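Local coordinates for protein CghA (PDB 6KBC) that belongs to a fungal family of two-domain, calycin-like beta proteins and holds the ligand WK1 in a pocket, at residues V96-S104 against H113-E121; A297-L308 against N322-G333. All coordinates share one frame; numbering follows the deposited sequence.

Contact 1: V96-S104 against H113-E121; sequences VVPVSVVTS and HVAGVWRTE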
loop_
_atom_site.group_PDB
_atom_site.type_symbol
_atom_site.label_atom_id
_atom_site.label_comp_id
_atom_site.label_asym_id
_atom_site.label_seq_id
_atom_site.Cartn_x
_atom_site.Cartn_y
_atom_site.Cartn_z
ATOM N N VAL A 96 -6.436 13.692 11.302
ATOM C CA VAL A 96 -6.599 14.806 10.379
ATOM C C VAL A 96 -5.892 16.016 10.971
ATOM O O VAL A 96 -6.162 16.403 12.113
ATOM C CB VAL A 96 -8.085 15.098 10.130
ATOM C CG1 VAL A 96 -8.242 16.147 9.034
ATOM C CG2 VAL A 96 -8.828 13.808 9.775
ATOM N N VAL A 97 -4.983 16.607 10.202
ATOM C CA VAL A 97 -4.120 17.673 10.705
ATOM C C VAL A 97 -4.176 18.851 9.741
ATOM O O VAL A 97 -4.491 18.691 8.550
ATOM C CB VAL A 97 -2.663 17.186 10.897
ATOM C CG1 VAL A 97 -2.615 16.055 11.911
ATOM C CG2 VAL A 97 -2.056 16.763 9.569
ATOM N N PRO A 98 -3.882 20.060 10.233
ATOM C CA PRO A 98 -3.843 21.238 9.356
ATOM C C PRO A 98 -2.520 21.483 8.649
ATOM O O PRO A 98 -2.483 22.319 7.738
ATOM C CB PRO A 98 -4.143 22.387 10.332
ATOM C CG PRO A 98 -3.555 21.922 11.616
ATOM C CD PRO A 98 -3.800 20.431 11.658
ATOM N N VAL A 99 -1.441 20.800 9.025
ATOM C CA VAL A 99 -0.123 21.033 8.446
ATOM C C VAL A 99 0.446 19.719 7.937
ATOM O O VAL A 99 0.478 18.723 8.669
ATOM C CB VAL A 99 0.855 21.670 9.453
ATOM C CG1 VAL A 99 2.146 22.049 8.753
ATOM C CG2 VAL A 99 0.242 22.894 10.095
ATOM N N SER A 100 0.925 19.735 6.698
ATOM C CA SER A 100 1.726 18.659 6.135
ATOM C C SER A 100 2.975 19.262 5.532
ATOM O O SER A 100 2.889 20.037 4.576
ATOM C CB SER A 100 0.966 17.875 5.062
ATOM O OG SER A 100 1.826 16.899 4.493
ATOM N N VAL A 101 4.133 18.891 6.062
ATOM C CA VAL A 101 5.395 19.386 5.541
ATOM C C VAL A 101 6.304 18.207 5.242
ATOM O O VAL A 101 6.448 17.296 6.065
ATOM C CB VAL A 101 6.064 20.386 6.510
ATOM C CG1 VAL A 101 6.395 19.736 7.837
ATOM C CG2 VAL A 101 7.318 20.951 5.879
ATOM N N VAL A 102 6.899 18.215 4.054
ATOM C CA VAL A 102 7.897 17.228 3.673
ATOM C C VAL A 102 9.162 17.967 3.277
ATOM O O VAL A 102 9.115 18.903 2.472
ATOM C CB VAL A 102 7.414 16.328 2.524
ATOM C CG1 VAL A 102 8.502 15.315 2.167
ATOM C CG2 VAL A 102 6.127 15.631 2.924
ATOM N N THR A 103 10.282 17.550 3.847
ATOM C CA THR A 103 11.576 18.119 3.533
ATOM C C THR A 103 12.488 17.021 3.017
ATOM O O THR A 103 12.388 15.866 3.434
ATOM C CB THR A 103 12.199 18.782 4.763
ATOM O OG1 THR A 103 12.516 17.772 5.728
ATOM C CG2 THR A 103 11.228 19.774 5.382
ATOM N N SER A 104 13.368 17.385 2.094
ATOM C CA SER A 104 14.400 16.486 1.605
ATOM C C SER A 104 15.740 17.186 1.775
ATOM O O SER A 104 15.938 18.283 1.243
ATOM C CB SER A 104 14.158 16.106 0.145
ATOM O OG SER A 104 15.105 15.148 -0.283
ATOM N N HIS A 113 17.697 12.695 2.393
ATOM C CA HIS A 113 17.016 12.299 3.615
ATOM C C HIS A 113 15.691 13.046 3.713
ATOM O O HIS A 113 15.671 14.281 3.734
ATOM C CB HIS A 113 17.909 12.587 4.823
ATOM C CG HIS A 113 17.202 12.477 6.135
ATOM N ND1 HIS A 113 16.518 13.531 6.703
ATOM C CD2 HIS A 113 17.069 11.436 6.991
ATOM C CE1 HIS A 113 15.994 13.144 7.854
ATOM N NE2 HIS A 113 16.317 11.878 8.052
ATOM N N VAL A 114 14.583 12.301 3.758
ATOM C CA VAL A 114 13.242 12.871 3.707
ATOM C C VAL A 114 12.597 12.776 5.082
ATOM O O VAL A 114 12.707 11.751 5.762
ATOM C CB VAL A 114 12.368 12.159 2.652
ATOM C CG1 VAL A 114 10.926 12.626 2.753
ATOM C CG2 VAL A 114 12.909 12.401 1.267
ATOM N N ALA A 115 11.908 13.837 5.479
ATOM C CA ALA A 115 11.126 13.856 6.705
ATOM C C ALA A 115 9.768 14.460 6.404
ATOM O O ALA A 115 9.682 15.528 5.792
ATOM C CB ALA A 115 11.823 14.661 7.809
ATOM N N GLY A 116 8.717 13.779 6.822
ATOM C CA GLY A 116 7.360 14.261 6.638
ATOM C C GLY A 116 6.714 14.450 7.994
ATOM O O GLY A 116 6.931 13.648 8.904
ATOM N N VAL A 117 5.950 15.530 8.131
ATOM C CA VAL A 117 5.257 15.811 9.382
ATOM C C VAL A 117 3.845 16.295 9.089
ATOM O O VAL A 117 3.638 17.378 8.533
ATOM C CB VAL A 117 6.019 16.833 10.252
ATOM C CG1 VAL A 117 5.390 16.903 11.633
ATOM C CG2 VAL A 117 7.500 16.475 10.368
ATOM N N TRP A 118 2.886 15.431 9.392
ATOM C CA TRP A 118 1.469 15.713 9.597
ATOM C C TRP A 118 1.252 16.117 11.047
ATOM O O TRP A 118 1.390 15.292 11.958
ATOM C CB TRP A 118 0.700 14.453 9.202
ATOM C CG TRP A 118 0.454 14.202 7.711
ATOM C CD1 TRP A 118 -0.723 14.401 7.057
ATOM C CD2 TRP A 118 1.448 14.145 6.667
ATOM N NE1 TRP A 118 -0.574 14.193 5.712
ATOM C CE2 TRP A 118 0.758 14.078 5.437
ATOM C CE3 TRP A 118 2.841 14.054 6.658
ATOM C CZ2 TRP A 118 1.412 13.922 4.218
ATOM C CZ3 TRP A 118 3.490 13.905 5.444
ATOM C CH2 TRP A 118 2.772 13.836 4.238
ATOM N N ARG A 119 0.941 17.393 11.272
ATOM C CA ARG A 119 0.919 17.917 12.630
ATOM C C ARG A 119 -0.057 19.072 12.764
ATOM O O ARG A 119 -0.416 19.735 11.789
ATOM C CB ARG A 119 2.297 18.398 13.095
ATOM C CG ARG A 119 2.823 19.541 12.245
ATOM C CD ARG A 119 4.163 20.067 12.715
ATOM N NE ARG A 119 4.637 21.123 11.824
ATOM C CZ ARG A 119 4.289 22.403 11.908
ATOM N NH1 ARG A 119 3.369 22.794 12.780
ATOM N NH2 ARG A 119 4.797 23.277 11.052
ATOM N N THR A 120 -0.473 19.298 14.008
ATOM C CA THR A 120 -1.136 20.531 14.396
ATOM C C THR A 120 -0.128 21.686 14.425
ATOM O O THR A 120 1.086 21.498 14.273
ATOM C CB THR A 120 -1.801 20.364 15.760
ATOM O OG1 THR A 120 -0.850 19.815 16.679
ATOM C CG2 THR A 120 -2.994 19.434 15.660
ATOM N N GLU A 121 -0.647 22.897 14.632
ATOM C CA GLU A 121 0.144 24.121 14.473
ATOM C C GLU A 121 1.171 24.329 15.590
ATOM O O GLU A 121 0.915 24.015 16.752
ATOM C CB GLU A 121 -0.782 25.339 14.394
ATOM C CG GLU A 121 -1.838 25.248 13.295
ATOM C CD GLU A 121 -1.371 25.853 11.982
ATOM O OE1 GLU A 121 -0.143 26.053 11.826
ATOM O OE2 GLU A 121 -2.223 26.106 11.099
HETATM O O HOH W 1 9.450 18.058 7.378
#

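Contact 2: A297-L308 against N322-G333; sequences AATADAVRTEKL and NVGYRLEFRSAG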
loop_
_atom_site.group_PDB
_atom_site.type_symbol
_atom_site.label_atom_id
_atom_site.label_comp_id
_atom_site.label_asym_id
_atom_site.label_seq_id
_atom_site.Cartn_x
_atom_site.Cartn_y
_atom_site.Cartn_z
ATOM N N ALA A 297 1.377 -18.638 -21.295
ATOM C CA ALA A 297 1.971 -17.585 -22.103
ATOM C C ALA A 297 2.689 -16.585 -21.207
ATOM O O ALA A 297 2.237 -16.265 -20.104
ATOM C CB ALA A 297 0.923 -16.874 -22.949
ATOM N N ALA A 298 3.832 -16.102 -21.680
ATOM C CA ALA A 298 4.558 -15.114 -20.906
ATOM C C ALA A 298 5.491 -14.318 -21.805
ATOM O O ALA A 298 6.686 -14.617 -21.871
ATOM C CB ALA A 298 5.342 -15.794 -19.780
ATOM N N THR A 299 4.964 -13.303 -22.485
ATOM C CA THR A 299 5.811 -12.373 -23.215
ATOM C C THR A 299 6.323 -11.243 -22.336
ATOM O O THR A 299 7.106 -10.411 -22.808
ATOM C CB THR A 299 5.053 -11.788 -24.412
ATOM O OG1 THR A 299 3.970 -10.966 -23.953
ATOM C CG2 THR A 299 4.497 -12.929 -25.264
ATOM N N ALA A 300 5.871 -11.174 -21.089
ATOM C CA ALA A 300 6.394 -10.240 -20.104
ATOM C C ALA A 300 6.054 -10.803 -18.738
ATOM O O ALA A 300 5.143 -11.627 -18.599
ATOM C CB ALA A 300 5.815 -8.835 -20.255
ATOM N N ASP A 301 6.806 -10.357 -17.734
ATOM C CA ASP A 301 6.441 -10.670 -16.364
ATOM C C ASP A 301 5.026 -10.160 -16.111
ATOM O O ASP A 301 4.629 -9.094 -16.596
ATOM C CB ASP A 301 7.408 -10.017 -15.379
ATOM C CG ASP A 301 8.801 -10.675 -15.345
ATOM O OD1 ASP A 301 9.105 -11.636 -16.104
ATOM O OD2 ASP A 301 9.606 -10.197 -14.523
ATOM N N ALA A 302 4.260 -10.913 -15.339
ATOM C CA ALA A 302 2.876 -10.521 -15.162
ATOM C C ALA A 302 2.366 -11.127 -13.871
ATOM O O ALA A 302 2.965 -12.053 -13.316
ATOM C CB ALA A 302 2.016 -10.966 -16.358
ATOM N N VAL A 303 1.267 -10.569 -13.382
ATOM C CA VAL A 303 0.552 -11.173 -12.275
ATOM C C VAL A 303 -0.916 -11.231 -12.655
ATOM O O VAL A 303 -1.424 -10.342 -13.344
ATOM C CB VAL A 303 0.770 -10.415 -10.951
ATOM C CG1 VAL A 303 0.177 -9.030 -11.005
ATOM C CG2 VAL A 303 0.184 -11.228 -9.784
ATOM N N ARG A 304 -1.571 -12.317 -12.267
ATOM C CA ARG A 304 -3.015 -12.455 -12.369
ATOM C C ARG A 304 -3.589 -12.440 -10.963
ATOM O O ARG A 304 -3.138 -13.205 -10.101
ATOM C CB ARG A 304 -3.363 -13.753 -13.094
ATOM C CG ARG A 304 -4.860 -13.996 -13.279
ATOM C CD ARG A 304 -5.032 -15.245 -14.080
ATOM N NE ARG A 304 -4.475 -16.433 -13.421
ATOM C CZ ARG A 304 -5.151 -17.175 -12.546
ATOM N NH1 ARG A 304 -6.396 -16.846 -12.225
ATOM N NH2 ARG A 304 -4.592 -18.250 -12.003
ATOM N N THR A 305 -4.540 -11.548 -10.716
ATOM C CA THR A 305 -5.254 -11.489 -9.448
ATOM C C THR A 305 -6.658 -12.043 -9.679
ATOM O O THR A 305 -7.373 -11.551 -10.554
ATOM C CB THR A 305 -5.341 -10.056 -8.936
ATOM O OG1 THR A 305 -6.133 -9.288 -9.863
ATOM C CG2 THR A 305 -3.926 -9.442 -8.777
ATOM N N GLU A 306 -7.059 -13.054 -8.909
ATOM C CA GLU A 306 -8.372 -13.672 -9.116
ATOM C C GLU A 306 -9.087 -13.790 -7.783
ATOM O O GLU A 306 -8.560 -14.399 -6.844
ATOM C CB GLU A 306 -8.256 -15.054 -9.771
ATOM C CG GLU A 306 -9.596 -15.787 -9.785
ATOM C CD GLU A 306 -9.546 -17.141 -10.482
ATOM O OE1 GLU A 306 -10.572 -17.533 -11.065
ATOM O OE2 GLU A 306 -8.468 -17.783 -10.483
ATOM N N LYS A 307 -10.273 -13.202 -7.700
ATOM C CA LYS A 307 -11.085 -13.348 -6.500
ATOM C C LYS A 307 -11.424 -14.821 -6.295
ATOM O O LYS A 307 -11.798 -15.518 -7.244
ATOM C CB LYS A 307 -12.371 -12.524 -6.620
ATOM C CG LYS A 307 -12.167 -11.002 -6.652
ATOM C CD LYS A 307 -13.405 -10.337 -7.285
ATOM C CE LYS A 307 -13.097 -8.918 -7.718
ATOM N NZ LYS A 307 -12.810 -8.058 -6.525
ATOM N N LEU A 308 -11.251 -15.296 -5.059
ATOM C CA LEU A 308 -11.554 -16.672 -4.678
ATOM C C LEU A 308 -12.878 -16.689 -3.939
ATOM O O LEU A 308 -13.119 -15.832 -3.083
ATOM C CB LEU A 308 -10.461 -17.249 -3.782
ATOM C CG LEU A 308 -9.092 -17.478 -4.420
ATOM C CD1 LEU A 308 -8.113 -17.967 -3.384
ATOM C CD2 LEU A 308 -9.189 -18.492 -5.548
ATOM N N ASN A 322 -15.929 -12.549 -1.559
ATOM C CA ASN A 322 -14.779 -13.413 -1.779
ATOM C C ASN A 322 -14.150 -13.856 -0.456
ATOM O O ASN A 322 -14.200 -13.153 0.557
ATOM C CB ASN A 322 -13.726 -12.720 -2.659
ATOM C CG ASN A 322 -13.178 -11.455 -2.037
ATOM O OD1 ASN A 322 -13.939 -10.584 -1.605
ATOM N ND2 ASN A 322 -11.841 -11.331 -2.012
ATOM N N VAL A 323 -13.563 -15.057 -0.474
ATOM C CA VAL A 323 -12.877 -15.564 0.705
ATOM C C VAL A 323 -11.392 -15.260 0.641
ATOM O O VAL A 323 -10.655 -15.592 1.573
ATOM C CB VAL A 323 -13.135 -17.078 0.852
ATOM C CG1 VAL A 323 -14.691 -17.345 1.026
ATOM C CG2 VAL A 323 -12.595 -17.831 -0.335
ATOM N N GLY A 324 -10.936 -14.622 -0.426
ATOM C CA GLY A 324 -9.523 -14.326 -0.575
ATOM C C GLY A 324 -9.219 -14.037 -2.030
ATOM O O GLY A 324 -10.119 -13.806 -2.832
ATOM N N TYR A 325 -7.937 -14.069 -2.341
ATOM C CA TYR A 325 -7.465 -13.801 -3.685
ATOM C C TYR A 325 -6.428 -14.843 -4.046
ATOM O O TYR A 325 -5.626 -15.256 -3.199
ATOM C CB TYR A 325 -6.826 -12.410 -3.793
ATOM C CG TYR A 325 -7.742 -11.317 -4.293
ATOM C CD1 TYR A 325 -7.901 -11.093 -5.658
ATOM C CD2 TYR A 325 -8.409 -10.476 -3.401
ATOM C CE1 TYR A 325 -8.738 -10.078 -6.125
ATOM C CE2 TYR A 325 -9.227 -9.460 -3.846
ATOM C CZ TYR A 325 -9.380 -9.260 -5.215
ATOM O OH TYR A 325 -10.199 -8.248 -5.669
ATOM N N ARG A 326 -6.427 -15.250 -5.304
ATOM C CA ARG A 326 -5.322 -16.001 -5.869
ATOM C C ARG A 326 -4.418 -15.026 -6.602
ATOM O O ARG A 326 -4.909 -14.157 -7.327
ATOM C CB ARG A 326 -5.820 -17.091 -6.816
ATOM C CG ARG A 326 -4.699 -17.841 -7.542
ATOM C CD ARG A 326 -5.261 -19.144 -8.118
ATOM N NE ARG A 326 -5.722 -19.988 -7.020
ATOM C CZ ARG A 326 -6.690 -20.895 -7.102
ATOM N NH1 ARG A 326 -7.310 -21.119 -8.254
ATOM N NH2 ARG A 326 -7.032 -21.587 -6.020
ATOM N N LEU A 327 -3.106 -15.145 -6.373
ATOM C CA LEU A 327 -2.085 -14.393 -7.093
ATOM C C LEU A 327 -1.249 -15.375 -7.886
ATOM O O LEU A 327 -0.581 -16.239 -7.305
ATOM C CB LEU A 327 -1.153 -13.620 -6.151
ATOM C CG LEU A 327 -1.754 -12.545 -5.266
ATOM C CD1 LEU A 327 -0.608 -11.861 -4.495
ATOM C CD2 LEU A 327 -2.537 -11.565 -6.114
ATOM N N GLU A 328 -1.252 -15.227 -9.200
ATOM C CA GLU A 328 -0.427 -16.057 -10.064
ATOM C C GLU A 328 0.600 -15.150 -10.721
ATOM O O GLU A 328 0.244 -14.308 -11.547
ATOM C CB GLU A 328 -1.272 -16.774 -11.103
ATOM C CG GLU A 328 -0.485 -17.575 -12.114
ATOM C CD GLU A 328 -1.346 -17.832 -13.323
ATOM O OE1 GLU A 328 -1.881 -18.944 -13.430
ATOM O OE2 GLU A 328 -1.515 -16.898 -14.141
ATOM N N PHE A 329 1.866 -15.309 -10.349
ATOM C CA PHE A 329 2.934 -14.531 -10.963
ATOM C C PHE A 329 3.542 -15.325 -12.102
ATOM O O PHE A 329 3.700 -16.540 -12.002
ATOM C CB PHE A 329 4.030 -14.191 -9.941
ATOM C CG PHE A 329 3.648 -13.119 -8.983
ATOM C CD1 PHE A 329 3.905 -11.794 -9.278
ATOM C CD2 PHE A 329 3.033 -13.434 -7.778
ATOM C CE1 PHE A 329 3.569 -10.794 -8.372
ATOM C CE2 PHE A 329 2.690 -12.447 -6.875
ATOM C CZ PHE A 329 2.965 -11.118 -7.176
ATOM N N ARG A 330 3.890 -14.639 -13.180
ATOM C CA ARG A 330 4.585 -15.270 -14.289
ATOM C C ARG A 330 5.904 -14.557 -14.529
ATOM O O ARG A 330 5.993 -13.332 -14.408
ATOM C CB ARG A 330 3.760 -15.229 -15.569
ATOM C CG ARG A 330 2.395 -15.821 -15.396
ATOM C CD ARG A 330 1.757 -16.128 -16.737
ATOM N NE ARG A 330 0.361 -16.456 -16.526
ATOM C CZ ARG A 330 -0.528 -16.623 -17.495
ATOM N NH1 ARG A 330 -0.149 -16.522 -18.775
ATOM N NH2 ARG A 330 -1.798 -16.893 -17.172
ATOM N N SER A 331 6.913 -15.330 -14.887
ATOM C CA SER A 331 8.197 -14.795 -15.307
ATOM C C SER A 331 8.376 -15.017 -16.804
ATOM O O SER A 331 8.198 -16.139 -17.290
ATOM C CB SER A 331 9.339 -15.473 -14.551
ATOM O OG SER A 331 10.558 -15.223 -15.232
ATOM N N ALA A 332 8.730 -13.953 -17.530
ATOM C CA ALA A 332 9.167 -14.081 -18.919
ATOM C C ALA A 332 10.651 -14.431 -19.025
ATOM O O ALA A 332 11.228 -14.354 -20.121
ATOM C CB ALA A 332 8.885 -12.791 -19.692
ATOM N N GLY A 333 11.273 -14.790 -17.905
ATOM C CA GLY A 333 12.630 -15.280 -17.890
ATOM C C GLY A 333 12.720 -16.620 -18.582
ATOM O O GLY A 333 11.704 -17.270 -18.878
HETATM O O HOH W 2 -6.865 -19.964 -11.139
#

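Contact 1: V96-S104 against H113-E121
Ser100 and Trp118 face each other on an antiparallel beta hairpin, and the serine lies over the indole. Its CB sits 4.0 Å from the centroid of the five-membered ring, 18° off the ring normal, a CH-pi contact. OG of Ser100 points away from its own backbone N (chi1 176°), which carries it over the six-membered part of the indole, 3.0 Å from CZ2 of Trp118. Both polar ends are engaged elsewhere: Ser100 OG with NE of Arg68, Trp118 NE1 with the carbonyl of Phe67. Val97 crosses the tryptophan at about a right angle, its CG2 3.6 Å from Trp118 CB, while CG2 of Val102 approaches the far end of the indole obliquely, 4.0 Å from CH2. The other methyl of Val102, CG1, meets CG1 of Val114. Gly116, opposite Val102, has no side chain, and CZ3 of Trp118 comes close on the side where one would project.

On the face of Val99, Val101 and Thr103, Arg119 runs out extended from CG to NE and lays its guanidinium against Val99, with CG1 3.7 Å above the plane and toward the rim. NH1 of Arg119 donates to Thr120 O at 3.0 Å, which probably helps to hold the guanidinium there. Val101 and Val117 run alongside each other, CG1 against CB. Paired backbone bonds join Val101 to Val117 and Thr103 to Ala115; at the Val99-Arg119 pair, the bond from Val99 N is weak.

The hairpin belongs to the N-terminal calycin-like domain. Strand 6-10 pairs with the outer side of 99-105 and strand 132-137 with that of 113-119, while Phe66 meets Trp118 edge-to-face and Phe77, from strand 77-85, touches both Trp118 and Ser100.

Contact 2: A297-L308 against N322-G333
Arg304 and Glu328 form a side-on salt bridge across two antiparallel strands of the C-terminal calycin-like domain. NE of Arg304 donates to OE2 of Glu328 at 3.1 Å and NH2 to OE1 at the same length. Both acceptors are met from above the carboxylate plane, since the two flat groups stand 73° apart. The arginine reaches them by a bend at chi3 (61°). Glu328 OE2 takes two more bonds, from NE and NH2 of Arg330, so three N-H groups converge on one oxygen, which would be expected to favour the ionised carboxylate; Lys338 holds OE1 as well. On its other side Arg304 uses NH1 for Glu306 OE2, 2.9 Å away, and for the carbonyl of Pro291. A water between the three groups accepts from Arg304 NH2 and Arg326 NH1 and donates to Glu306 OE2. Arg326 is itself held by Asp342, and CD2 of Leu308 sits over the centre of its guanidinium, 3.7 Å above the plane.

On the opposite face Val303 and Phe329 run alongside each other, and CG2 of Val303 makes a CH-pi contact over the centre of the Phe329 ring, 3.7 Å from the centroid. Val271, Ala273 and Leu275 of strand 269-277 pack against this pair. Further along, NZ of Lys307 donates a hydrogen bond to OH of Tyr325 at 2.8 Å and also forms salt bridges with Asp320 and Asp241. At the far end of the contact, NH1 of Arg330 donates in the carbonyl plane to a lone pair of Ala297 O, at 2.7 Å.

From the N terminus the chain first lays down strand 6-10 and four more strands, 46-54 to 90-96, before contact 1, where 99-105 turns back into 113-119 and closes a hairpin. It then runs through the rest of the N-terminal domain and enters the C-terminal one, where contact 2 closes the 13-residue connection between 297-308 and 322-333. The two closures follow in series, neither nested nor crossed. The centres of contact 1 and contact 2 lie about 37 Å apart, on opposite sides of the centre of the chain. Each ties neighbouring strands within its own domain, and WK1 lies about 12 Å from the side chain of Trp118 and about 11 Å from that of Tyr325.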